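Long-range contacts in MlnD (Bacillus methylotrophicus, PDB 5IL5), which is a trans-AT polyketide synthase, probably making macrolactin, whose dehydratase domain probably removes water from carrier-bound beta-hydroxyacyl intermediates: residues N108-I113 with E127-S132; A187-V192 with L199-A204. One frame throughout, in Å; residues are numbered along the deposited sequence.

Contact 1 of 2, residues N108-I113 with E127-S132; sequences NEQIRI and EKQSDS
Two N-H donors of one guanidinium converge on the carboxylate oxygen E127 OE1: R112 NH2 at 2.7 Å and R112 NE at 2.9 Å. The grip is side-on, with OE1 at the guanidinium edge and in its plane. The carboxylate does not lie flat against it, the two planes being 46° apart; NH2 meets OE1 nearly along the C-O axis, and NE comes from above the carboxylate plane. R112 gets there with CG in the crowded position between backbone N and carbonyl carbon (chi1 74°) and its chain extended to NE. The two ion-pair partners sit opposite each other as a hydrogen-bonded antiparallel pair, closed by R112 N to E127 O at 3.0 Å and E127 N to R112 O at 2.7 Å. This is the open end of the hairpin of strands 111-117 and 122-128 in the predicted N-terminal hotdog fold. Strand 46-50 lies on the other side of 111-117, pairing its backbone with I111 and I113. Beyond the non-hydrogen-bonded pair I111 and K128, Q129 N still reaches Q110 O, 2.7 Å away and nearly straight at 169°. The side chains of Q110 and Q129 run side by side in the same direction, Q129 OE1 lying 3.5 Å from Q110 CG. The R112 side chain crosses that of Q129 at about a right angle. Past the strand ends, S130 OG donates to E109 OE1 at 2.8 Å, coming from above that carboxylate plane, and the bent E109 chain lays its CG against K128 CE at 4.0 Å.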
# COMPACT_ATOMS: atom_id res chain seq x y z
N ASN A 108 -4.39 22.28 0.39
CA ASN A 108 -3.68 21.01 0.36
C ASN A 108 -4.48 19.97 -0.41
O ASN A 108 -5.20 19.16 0.19
CB ASN A 108 -3.39 20.53 1.78
CG ASN A 108 -2.42 19.37 1.81
OD1 ASN A 108 -1.44 19.34 1.07
ND2 ASN A 108 -2.69 18.40 2.67
N GLU A 109 -4.38 19.99 -1.73
CA GLU A 109 -4.97 18.95 -2.56
C GLU A 109 -4.08 17.72 -2.48
O GLU A 109 -2.89 17.79 -2.80
CB GLU A 109 -5.13 19.43 -4.00
CG GLU A 109 -6.30 20.39 -4.25
CD GLU A 109 -7.63 19.76 -3.95
OE1 GLU A 109 -7.84 18.59 -4.35
OE2 GLU A 109 -8.49 20.42 -3.33
N GLN A 110 -4.65 16.60 -2.03
CA GLN A 110 -3.89 15.37 -1.92
C GLN A 110 -3.52 14.87 -3.32
O GLN A 110 -4.36 14.84 -4.21
CB GLN A 110 -4.70 14.32 -1.17
CG GLN A 110 -3.87 13.25 -0.47
CD GLN A 110 -3.10 13.78 0.72
OE1 GLN A 110 -1.88 13.64 0.79
NE2 GLN A 110 -3.81 14.38 1.66
N ILE A 111 -2.25 14.50 -3.50
CA ILE A 111 -1.73 14.10 -4.80
C ILE A 111 -1.47 12.60 -4.81
O ILE A 111 -0.92 12.05 -3.84
CB ILE A 111 -0.43 14.87 -5.13
CG1 ILE A 111 -0.69 16.38 -5.11
CG2 ILE A 111 0.12 14.43 -6.49
CD1 ILE A 111 0.52 17.18 -4.66
N ARG A 112 -1.84 11.94 -5.90
CA ARG A 112 -1.65 10.51 -6.07
C ARG A 112 -1.07 10.24 -7.45
O ARG A 112 -1.23 11.04 -8.38
CB ARG A 112 -2.96 9.74 -5.94
CG ARG A 112 -3.85 9.91 -7.15
CD ARG A 112 -5.22 9.34 -6.96
NE ARG A 112 -5.98 9.40 -8.20
CZ ARG A 112 -7.09 8.71 -8.42
NH1 ARG A 112 -7.56 7.91 -7.49
NH2 ARG A 112 -7.72 8.82 -9.58
N ILE A 113 -0.42 9.09 -7.59
CA ILE A 113 0.07 8.62 -8.88
C ILE A 113 -0.61 7.30 -9.21
O ILE A 113 -0.59 6.37 -8.40
CB ILE A 113 1.60 8.47 -8.89
CG1 ILE A 113 2.09 7.97 -10.25
CG2 ILE A 113 2.06 7.54 -7.78
CD1 ILE A 113 3.58 8.09 -10.45
N GLU A 127 -1.91 12.85 -10.28
CA GLU A 127 -3.24 13.44 -10.29
C GLU A 127 -3.53 14.10 -8.95
O GLU A 127 -2.90 13.80 -7.94
CB GLU A 127 -4.32 12.38 -10.57
CG GLU A 127 -4.06 11.49 -11.79
CD GLU A 127 -5.10 10.38 -11.96
OE1 GLU A 127 -5.91 10.18 -11.04
OE2 GLU A 127 -5.12 9.73 -13.03
N LYS A 128 -4.47 15.04 -8.98
CA LYS A 128 -5.21 15.37 -7.77
C LYS A 128 -6.08 14.18 -7.39
O LYS A 128 -6.77 13.61 -8.24
CB LYS A 128 -6.08 16.61 -7.96
CG LYS A 128 -5.34 17.94 -8.12
CD LYS A 128 -6.32 19.11 -8.02
CE LYS A 128 -5.62 20.45 -8.15
NZ LYS A 128 -6.52 21.55 -8.61
N GLN A 129 -6.06 13.82 -6.11
CA GLN A 129 -6.89 12.71 -5.67
C GLN A 129 -8.37 13.07 -5.72
O GLN A 129 -9.21 12.19 -5.95
CB GLN A 129 -6.49 12.30 -4.25
CG GLN A 129 -7.18 11.05 -3.78
CD GLN A 129 -6.56 10.49 -2.53
OE1 GLN A 129 -6.45 11.18 -1.51
NE2 GLN A 129 -6.11 9.24 -2.60
N SER A 130 -8.72 14.34 -5.48
CA SER A 130 -10.13 14.71 -5.36
C SER A 130 -10.87 14.54 -6.68
O SER A 130 -12.04 14.12 -6.69
CB SER A 130 -10.25 16.14 -4.85
OG SER A 130 -9.69 17.06 -5.78
N ASP A 131 -10.24 14.87 -7.81
CA ASP A 131 -10.93 14.88 -9.10
C ASP A 131 -10.14 14.19 -10.20
O ASP A 131 -10.55 14.25 -11.36
CB ASP A 131 -11.27 16.32 -9.51
CG ASP A 131 -10.05 17.16 -9.83
OD1 ASP A 131 -8.93 16.77 -9.44
OD2 ASP A 131 -10.22 18.22 -10.45
N SER A 132 -9.01 13.55 -9.88
CA SER A 132 -8.20 12.77 -10.82
C SER A 132 -7.61 13.62 -11.95
O SER A 132 -7.16 13.07 -12.97
CB SER A 132 -9.00 11.60 -11.42
OG SER A 132 -9.84 12.02 -12.48

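Contact 2 of 2, residues A187-V192 with L199-A204; sequences AAEHCV and LLKIKA
Five backbone hydrogen bonds join the two segments. V192 and L199 form a closed hydrogen-bonded pair, with L199 N 2.8 Å from V192 O and V192 N donating back to L199 O. K201 N gives to H190 O almost straight, at 171°, whereas K201 O accepts a hydrogen bond from E189 N, 2.6 Å away. E189 and H190 thus both stand opposite K201, the register slips by one before A188 pairs with I202, and the result is a classic beta bulge. The bond from K203 N to A187 O, at 3.0 Å, lies just beyond the strands.

Between the segments, the aromatic contact is a CH-pi interaction. K201 CB lies over a face of the H190 ring, 3.5 Å from its centroid and displaced toward the rim, nearest NE2. The ring stands there because H190 CG occupies the crowded position between backbone N and carbonyl carbon (chi1 59°).

Charge plays a weaker part. E189 and K201 lie side by side, but E189 OE1 and K201 NZ make only a long salt bridge of 4.0 Å. With its chain bent at chi2 and chi4, K201 also brings NZ to I202 O at 2.9 Å, from above the carbonyl plane. The aliphatic part of K203 crosses E189 obliquely, its CD 3.5 Å from E189 OE2.

On the face carrying A188, C191, L200 and I202, opposite H190 and K201, L200 CD2 rests on C191 CB at 3.6 Å.

Two helices cover that face of the hairpin, in the predicted C-terminal hotdog fold: F170 of helix 167-176 touches A188, C191 and L200, while helix 215-229 meets L200 and I202, and also A187 just before the strand. Strand 254-258 flanks L200, and strand 165-166 flanks C191.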
# COMPACT_ATOMS: atom_id res chain seq x y z
N ALA A 187 21.52 24.81 -7.03
CA ALA A 187 22.72 23.99 -7.09
C ALA A 187 23.76 24.49 -8.09
O ALA A 187 24.89 24.02 -8.07
CB ALA A 187 22.34 22.55 -7.44
N ALA A 188 23.39 25.43 -8.96
CA ALA A 188 24.33 25.95 -9.95
C ALA A 188 25.39 26.81 -9.29
O ALA A 188 25.07 27.77 -8.58
CB ALA A 188 23.57 26.74 -11.02
N GLU A 189 26.67 26.48 -9.52
CA GLU A 189 27.78 27.29 -9.04
C GLU A 189 28.22 28.32 -10.07
O GLU A 189 28.50 29.47 -9.70
CB GLU A 189 28.97 26.40 -8.64
CG GLU A 189 28.76 25.59 -7.36
CD GLU A 189 30.08 25.16 -6.74
OE1 GLU A 189 31.10 25.14 -7.46
OE2 GLU A 189 30.08 24.83 -5.53
N HIS A 190 28.31 27.95 -11.34
CA HIS A 190 28.61 28.92 -12.39
C HIS A 190 28.17 28.34 -13.74
O HIS A 190 27.85 27.15 -13.85
CB HIS A 190 30.09 29.30 -12.41
CG HIS A 190 31.02 28.15 -12.62
ND1 HIS A 190 31.24 27.59 -13.86
CD2 HIS A 190 31.80 27.46 -11.76
CE1 HIS A 190 32.11 26.61 -13.75
NE2 HIS A 190 32.47 26.51 -12.48
N CYS A 191 28.15 29.21 -14.75
CA CYS A 191 27.52 28.92 -16.03
C CYS A 191 28.40 29.39 -17.19
O CYS A 191 28.95 30.49 -17.14
CB CYS A 191 26.15 29.60 -16.09
SG CYS A 191 25.30 29.63 -17.68
N VAL A 192 28.52 28.55 -18.22
CA VAL A 192 29.17 28.90 -19.49
C VAL A 192 28.18 28.67 -20.62
O VAL A 192 27.62 27.57 -20.75
CB VAL A 192 30.44 28.07 -19.74
CG1 VAL A 192 31.10 28.50 -21.06
CG2 VAL A 192 31.43 28.23 -18.61
N LEU A 199 26.80 24.94 -20.32
CA LEU A 199 27.33 23.97 -19.37
C LEU A 199 27.28 24.58 -17.98
O LEU A 199 27.93 25.60 -17.73
CB LEU A 199 28.76 23.56 -19.73
CG LEU A 199 29.40 22.46 -18.88
CD1 LEU A 199 28.64 21.14 -19.00
CD2 LEU A 199 30.86 22.26 -19.26
N LEU A 200 26.52 23.96 -17.08
CA LEU A 200 26.43 24.41 -15.70
C LEU A 200 27.32 23.57 -14.80
O LEU A 200 27.39 22.35 -14.94
CB LEU A 200 24.99 24.33 -15.19
CG LEU A 200 23.92 25.11 -15.96
CD1 LEU A 200 22.59 24.97 -15.26
CD2 LEU A 200 24.30 26.57 -16.07
N LYS A 201 28.00 24.24 -13.89
CA LYS A 201 28.71 23.58 -12.80
C LYS A 201 27.77 23.51 -11.61
O LYS A 201 27.30 24.55 -11.13
CB LYS A 201 29.99 24.32 -12.42
CG LYS A 201 30.62 23.79 -11.14
CD LYS A 201 31.14 22.39 -11.32
CE LYS A 201 31.93 21.95 -10.10
NZ LYS A 201 31.01 21.50 -9.03
N ILE A 202 27.49 22.30 -11.14
CA ILE A 202 26.54 22.13 -10.06
C ILE A 202 27.21 21.42 -8.91
O ILE A 202 28.23 20.74 -9.07
CB ILE A 202 25.28 21.36 -10.52
CG1 ILE A 202 25.64 19.97 -11.05
CG2 ILE A 202 24.56 22.16 -11.58
CD1 ILE A 202 24.49 18.98 -10.96
N LYS A 203 26.65 21.62 -7.73
CA LYS A 203 27.07 20.92 -6.53
C LYS A 203 25.83 20.33 -5.90
O LYS A 203 24.95 21.07 -5.43
CB LYS A 203 27.82 21.86 -5.58
CG LYS A 203 28.23 21.24 -4.28
CD LYS A 203 29.04 22.22 -3.44
CE LYS A 203 29.21 21.69 -2.04
NZ LYS A 203 30.00 20.46 -2.04
N ALA A 204 25.74 19.01 -5.91
CA ALA A 204 24.58 18.35 -5.35
C ALA A 204 24.58 18.53 -3.84
O ALA A 204 25.61 18.77 -3.21
CB ALA A 204 24.56 16.87 -5.71

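Contacts 1 and 2 are both antiparallel hairpins, one in each predicted hotdog of the dehydratase, but not at equivalent positions: counting outward from the middle of the strand order, contact 1 joins the third and fourth strands, contact 2 the fifth and sixth. They lie on opposite sides of the chain's centre, with contact centres about 20 Å and 16 Å from it. The two centres are about 34 Å apart, and the nearest atoms about 22 Å, so neither touches the other. Along the chain they come in series. Contact 1 is largely superficial, contact 2 largely buried. In this family the active site draws on both hotdogs; here both contacts serve as strand pairing and packing.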